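6-O-methylguanine DNA methyltransferase (Enterococcus faecalis, PDB 2B6C) is of unknown function but probably binds DNA and takes part in the repair of alkylated bases. Local coordinates at residues L45-L56 / D77-F86. Sequence-based numbering, arbitrary orientation. Where two conformers were deposited one is given.
With SO4 (sulfate ion), chain D.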
loop_
_atom_site.group_PDB
_atom_site.type_symbol
_atom_site.label_atom_id
_atom_site.label_comp_id
_atom_site.label_asym_id
_atom_site.label_seq_id
_atom_site.Cartn_x
_atom_site.Cartn_y
_atom_site.Cartn_z
ATOM N N LEU B 45 10.584 3.618 -8.186
ATOM C CA LEU B 45 9.649 2.723 -7.526
ATOM C C LEU B 45 8.239 3.335 -7.553
ATOM O O LEU B 45 7.262 2.623 -7.745
ATOM C CB LEU B 45 10.106 2.368 -6.098
ATOM C CG LEU B 45 11.425 1.562 -6.053
ATOM C CD1 LEU B 45 11.866 1.334 -4.606
ATOM C CD2 LEU B 45 11.327 0.223 -6.762
ATOM N N LYS B 46 8.155 4.648 -7.354
ATOM C CA LYS B 46 6.877 5.353 -7.396
ATOM C C LYS B 46 6.195 5.217 -8.763
ATOM O O LYS B 46 5.015 4.917 -8.841
ATOM C CB LYS B 46 7.067 6.827 -7.017
ATOM C CG LYS B 46 5.873 7.742 -7.311
ATOM C CD LYS B 46 6.200 9.224 -7.041
ATOM C CE LYS B 46 6.412 9.513 -5.569
ATOM N NZ LYS B 46 6.313 10.975 -5.252
ATOM N N GLU B 47 6.929 5.445 -9.852
ATOM C CA GLU B 47 6.296 5.405 -11.171
ATOM C C GLU B 47 5.984 3.977 -11.629
ATOM O O GLU B 47 5.124 3.784 -12.470
ATOM C CB GLU B 47 7.078 6.223 -12.228
ATOM C CG GLU B 47 7.915 5.435 -13.235
ATOM C CD GLU B 47 8.206 6.212 -14.519
ATOM O OE1 GLU B 47 8.040 7.455 -14.512
ATOM O OE2 GLU B 47 8.602 5.585 -15.535
ATOM N N SER B 48 6.668 2.993 -11.042
ATOM C CA SER B 48 6.484 1.594 -11.412
ATOM C C SER B 48 5.038 1.112 -11.189
ATOM O O SER B 48 4.553 0.284 -11.937
ATOM C CB SER B 48 7.461 0.704 -10.661
ATOM O OG SER B 48 7.032 0.531 -9.310
ATOM N N HIS B 49 4.366 1.630 -10.160
ATOM C CA HIS B 49 2.921 1.339 -9.916
ATOM C C HIS B 49 2.017 1.695 -11.081
ATOM O O HIS B 49 0.917 1.126 -11.215
ATOM C CB HIS B 49 2.419 2.091 -8.687
ATOM C CG HIS B 49 3.200 1.793 -7.449
ATOM N ND1 HIS B 49 4.062 2.703 -6.876
ATOM C CD2 HIS B 49 3.260 0.685 -6.682
ATOM C CE1 HIS B 49 4.628 2.166 -5.815
ATOM N NE2 HIS B 49 4.163 0.939 -5.678
ATOM N N THR B 50 2.480 2.625 -11.921
ATOM C CA THR B 50 1.669 3.125 -13.037
ATOM C C THR B 50 1.904 2.339 -14.344
ATOM O O THR B 50 1.163 2.494 -15.315
ATOM C CB THR B 50 1.875 4.686 -13.285
ATOM O OG1 THR B 50 3.096 4.923 -13.989
ATOM C CG2 THR B 50 1.883 5.487 -11.978
ATOM N N TRP B 51 2.952 1.526 -14.378
ATOM C CA TRP B 51 3.310 0.791 -15.585
ATOM C C TRP B 51 2.307 -0.313 -15.874
ATOM O O TRP B 51 1.828 -0.967 -14.944
ATOM C CB TRP B 51 4.717 0.166 -15.517
ATOM C CG TRP B 51 5.853 1.137 -15.308
ATOM C CD1 TRP B 51 5.881 2.498 -15.602
ATOM C CD2 TRP B 51 7.150 0.814 -14.807
ATOM N NE1 TRP B 51 7.115 3.028 -15.255
ATOM C CE2 TRP B 51 7.911 2.020 -14.781
ATOM C CE3 TRP B 51 7.734 -0.366 -14.333
ATOM C CZ2 TRP B 51 9.223 2.062 -14.303
ATOM C CZ3 TRP B 51 9.028 -0.321 -13.876
ATOM C CH2 TRP B 51 9.756 0.885 -13.846
ATOM N N PRO B 52 2.011 -0.534 -17.176
ATOM C CA PRO B 52 1.264 -1.726 -17.564
ATOM C C PRO B 52 2.001 -2.941 -17.021
ATOM O O PRO B 52 3.239 -2.903 -16.837
ATOM C CB PRO B 52 1.282 -1.679 -19.088
ATOM C CG PRO B 52 1.467 -0.152 -19.409
ATOM C CD PRO B 52 2.389 0.313 -18.333
ATOM N N LYS B 53 1.246 -3.983 -16.693
ATOM C CA LYS B 53 1.816 -5.206 -16.143
ATOM C C LYS B 53 2.995 -5.719 -16.979
ATOM O O LYS B 53 4.025 -6.116 -16.431
ATOM C CB LYS B 53 0.735 -6.295 -16.020
ATOM C CG LYS B 53 1.213 -7.624 -15.347
ATOM C CD LYS B 53 1.836 -7.422 -13.934
ATOM C CE LYS B 53 0.857 -6.855 -12.894
ATOM N NZ LYS B 53 -0.305 -7.783 -12.665
ATOM N N GLU B 54 2.843 -5.723 -18.299
ATOM C CA GLU B 54 3.898 -6.257 -19.168
ATOM C C GLU B 54 5.191 -5.448 -19.020
ATOM O O GLU B 54 6.281 -6.023 -18.929
ATOM C CB GLU B 54 3.458 -6.292 -20.635
ATOM C CG GLU B 54 4.356 -7.199 -21.511
ATOM C CD GLU B 54 3.945 -7.182 -23.005
ATOM O OE1 GLU B 54 3.303 -6.197 -23.459
ATOM O OE2 GLU B 54 4.275 -8.152 -23.744
ATOM N N LYS B 55 5.061 -4.124 -18.982
ATOM C CA LYS B 55 6.212 -3.260 -18.779
ATOM C C LYS B 55 6.876 -3.566 -17.432
ATOM O O LYS B 55 8.103 -3.662 -17.375
ATOM C CB LYS B 55 5.840 -1.769 -18.920
ATOM C CG LYS B 55 7.053 -0.844 -18.776
ATOM C CD LYS B 55 6.695 0.624 -18.998
ATOM C CE LYS B 55 7.898 1.505 -18.687
ATOM N NZ LYS B 55 7.584 2.940 -18.973
ATOM N N LEU B 56 6.067 -3.725 -16.363
ATOM C CA LEU B 56 6.581 -4.013 -15.025
ATOM C C LEU B 56 7.419 -5.299 -15.002
ATOM O O LEU B 56 8.521 -5.307 -14.455
ATOM C CB LEU B 56 5.458 -4.059 -13.969
ATOM C CG LEU B 56 5.845 -4.402 -12.504
ATOM C CD1 LEU B 56 6.947 -3.477 -11.914
ATOM C CD2 LEU B 56 4.608 -4.443 -11.617
ATOM N N ASP B 77 12.932 -4.892 -5.301
ATOM C CA ASP B 77 12.146 -3.755 -4.775
ATOM C C ASP B 77 10.969 -3.433 -5.705
ATOM O O ASP B 77 9.900 -3.101 -5.241
ATOM C CB ASP B 77 13.008 -2.485 -4.573
ATOM C CG ASP B 77 13.781 -2.492 -3.266
ATOM O OD1 ASP B 77 13.503 -3.340 -2.367
ATOM O OD2 ASP B 77 14.691 -1.641 -3.138
ATOM N N LEU B 78 11.172 -3.536 -7.014
ATOM C CA LEU B 78 10.068 -3.326 -7.956
ATOM C C LEU B 78 8.922 -4.322 -7.736
ATOM O O LEU B 78 7.732 -3.955 -7.776
ATOM C CB LEU B 78 10.535 -3.396 -9.420
ATOM C CG LEU B 78 11.343 -2.185 -9.882
ATOM C CD1 LEU B 78 12.052 -2.498 -11.201
ATOM C CD2 LEU B 78 10.427 -0.976 -10.076
ATOM N N ALA B 79 9.300 -5.567 -7.496
ATOM C CA ALA B 79 8.364 -6.624 -7.220
ATOM C C ALA B 79 7.714 -6.407 -5.859
ATOM O O ALA B 79 6.491 -6.463 -5.723
ATOM C CB ALA B 79 9.079 -8.001 -7.298
ATOM N N LEU B 80 8.529 -6.139 -4.849
ATOM C CA LEU B 80 8.015 -5.883 -3.505
ATOM C C LEU B 80 7.016 -4.711 -3.442
ATOM O O LEU B 80 5.983 -4.798 -2.790
ATOM C CB LEU B 80 9.173 -5.576 -2.569
ATOM C CG LEU B 80 9.704 -6.725 -1.747
ATOM C CD1 LEU B 80 11.134 -6.344 -1.352
ATOM C CD2 LEU B 80 8.769 -6.855 -0.516
ATOM N N GLN B 81 7.359 -3.606 -4.098
ATOM C CA GLN B 81 6.490 -2.418 -4.147
ATOM C C GLN B 81 5.156 -2.637 -4.862
ATOM O O GLN B 81 4.189 -1.942 -4.587
ATOM C CB GLN B 81 7.227 -1.241 -4.813
ATOM C CG GLN B 81 8.358 -0.634 -3.975
ATOM C CD GLN B 81 8.080 -0.558 -2.468
ATOM O OE1 GLN B 81 8.510 -1.429 -1.690
ATOM N NE2 GLN B 81 7.383 0.486 -2.049
ATOM N N ASN B 82 5.127 -3.567 -5.807
ATOM C CA ASN B 82 3.949 -3.839 -6.607
ATOM C C ASN B 82 3.310 -5.181 -6.240
ATOM O O ASN B 82 2.558 -5.754 -7.030
ATOM C CB ASN B 82 4.313 -3.797 -8.101
ATOM C CG ASN B 82 4.697 -2.397 -8.555
ATOM O OD1 ASN B 82 3.830 -1.599 -8.921
ATOM N ND2 ASN B 82 5.999 -2.083 -8.522
ATOM N N VAL B 83 3.594 -5.659 -5.031
ATOM C CA VAL B 83 3.192 -6.993 -4.578
ATOM C C VAL B 83 1.675 -7.267 -4.771
ATOM O O VAL B 83 1.295 -8.347 -5.226
ATOM C CB VAL B 83 3.670 -7.239 -3.092
ATOM C CG1 VAL B 83 3.021 -6.239 -2.090
ATOM C CG2 VAL B 83 3.526 -8.692 -2.652
ATOM N N GLN B 84 0.846 -6.267 -4.470
ATOM C CA GLN B 84 -0.604 -6.327 -4.629
ATOM C C GLN B 84 -1.095 -6.529 -6.061
ATOM O O GLN B 84 -2.195 -7.045 -6.252
ATOM C CB GLN B 84 -1.256 -5.073 -4.060
ATOM C CG GLN B 84 -1.131 -5.002 -2.588
ATOM C CD GLN B 84 -2.051 -3.969 -1.989
ATOM O OE1 GLN B 84 -1.737 -2.773 -1.956
ATOM N NE2 GLN B 84 -3.189 -4.430 -1.486
ATOM N N ARG B 85 -0.283 -6.123 -7.036
ATOM C CA ARG B 85 -0.609 -6.206 -8.458
ATOM C C ARG B 85 -0.483 -7.608 -9.073
ATOM O O ARG B 85 -1.003 -7.854 -10.169
ATOM C CB ARG B 85 0.261 -5.221 -9.262
ATOM C CG ARG B 85 0.033 -3.737 -8.890
ATOM C CD ARG B 85 0.867 -2.826 -9.811
ATOM N NE ARG B 85 0.475 -3.034 -11.200
ATOM C CZ ARG B 85 1.109 -2.580 -12.273
ATOM N NH1 ARG B 85 2.213 -1.844 -12.168
ATOM N NH2 ARG B 85 0.627 -2.870 -13.471
ATOM N N PHE B 86 0.195 -8.528 -8.376
ATOM C CA PHE B 86 0.405 -9.857 -8.947
ATOM C C PHE B 86 -0.676 -10.867 -8.591
ATOM O O PHE B 86 -1.034 -11.018 -7.427
ATOM C CB PHE B 86 1.783 -10.410 -8.582
ATOM C CG PHE B 86 2.889 -9.487 -8.921
ATOM C CD1 PHE B 86 3.191 -9.218 -10.266
ATOM C CD2 PHE B 86 3.624 -8.869 -7.923
ATOM C CE1 PHE B 86 4.194 -8.339 -10.597
ATOM C CE2 PHE B 86 4.658 -7.961 -8.259
ATOM C CZ PHE B 86 4.929 -7.721 -9.590
HETATM S S SO4 D . -2.406 -2.741 -18.086
HETATM O O1 SO4 D . -1.874 -1.661 -18.929
HETATM O O2 SO4 D . -3.606 -3.249 -18.738
HETATM O O3 SO4 D . -2.693 -2.126 -16.791
HETATM O O4 SO4 D . -1.532 -3.904 -17.923
HETATM O O HOH W 1 -1.888 -4.761 -11.971
#
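Arg85 reaches from the 3-10 turn after helix 69-81 to Trp51 in the turn between helices 34-48 and 53-65, a worked example of a charged side chain capping one loop carbonyl, Trp51 O. Bent at chi3 (60°), it presents its guanidinium to that oxygen: NH2 donates at 2.7 Å, nearly along the C=O axis, and NH1 adds a weak second bond. His49 O lies over one guanidinium face and Leu56 CD2 over the other.

The remaining polar links lie at the helix ends and the turn between them. Asn82 ND2 gives an almost straight bond (175°) to Ser48 OG, 2.9 Å away, and another to Leu78 O, both acceptors lying in its amide plane; Ser48 OG in turn donates to Leu45 O. His49 NE2 donates to Gln81 O at 3.1 Å; Gln81 O lies in the plane of the His49 ring, whereas NE2 stands above the carbonyl plane of Gln81. Lys53, curled at chi2 to chi4, brings NZ 2.6 Å from Arg85 O, and NZ also forms a salt bridge with Glu90.

Apolar contacts fill in between. Leu78 CD2 meets Leu45 CD2 at 3.6 Å and presses tightly on Ser48 CB, while Leu56 CD2 packs against Asn82 CB and Phe86 CZ.

Thus Arg85, His49 and Lys53 each donate to a backbone carbonyl of the other segment; the polar contact depends largely on main-chain acceptors, with Asn82 ND2 to Ser48 OG the one hydrogen bond between side chains.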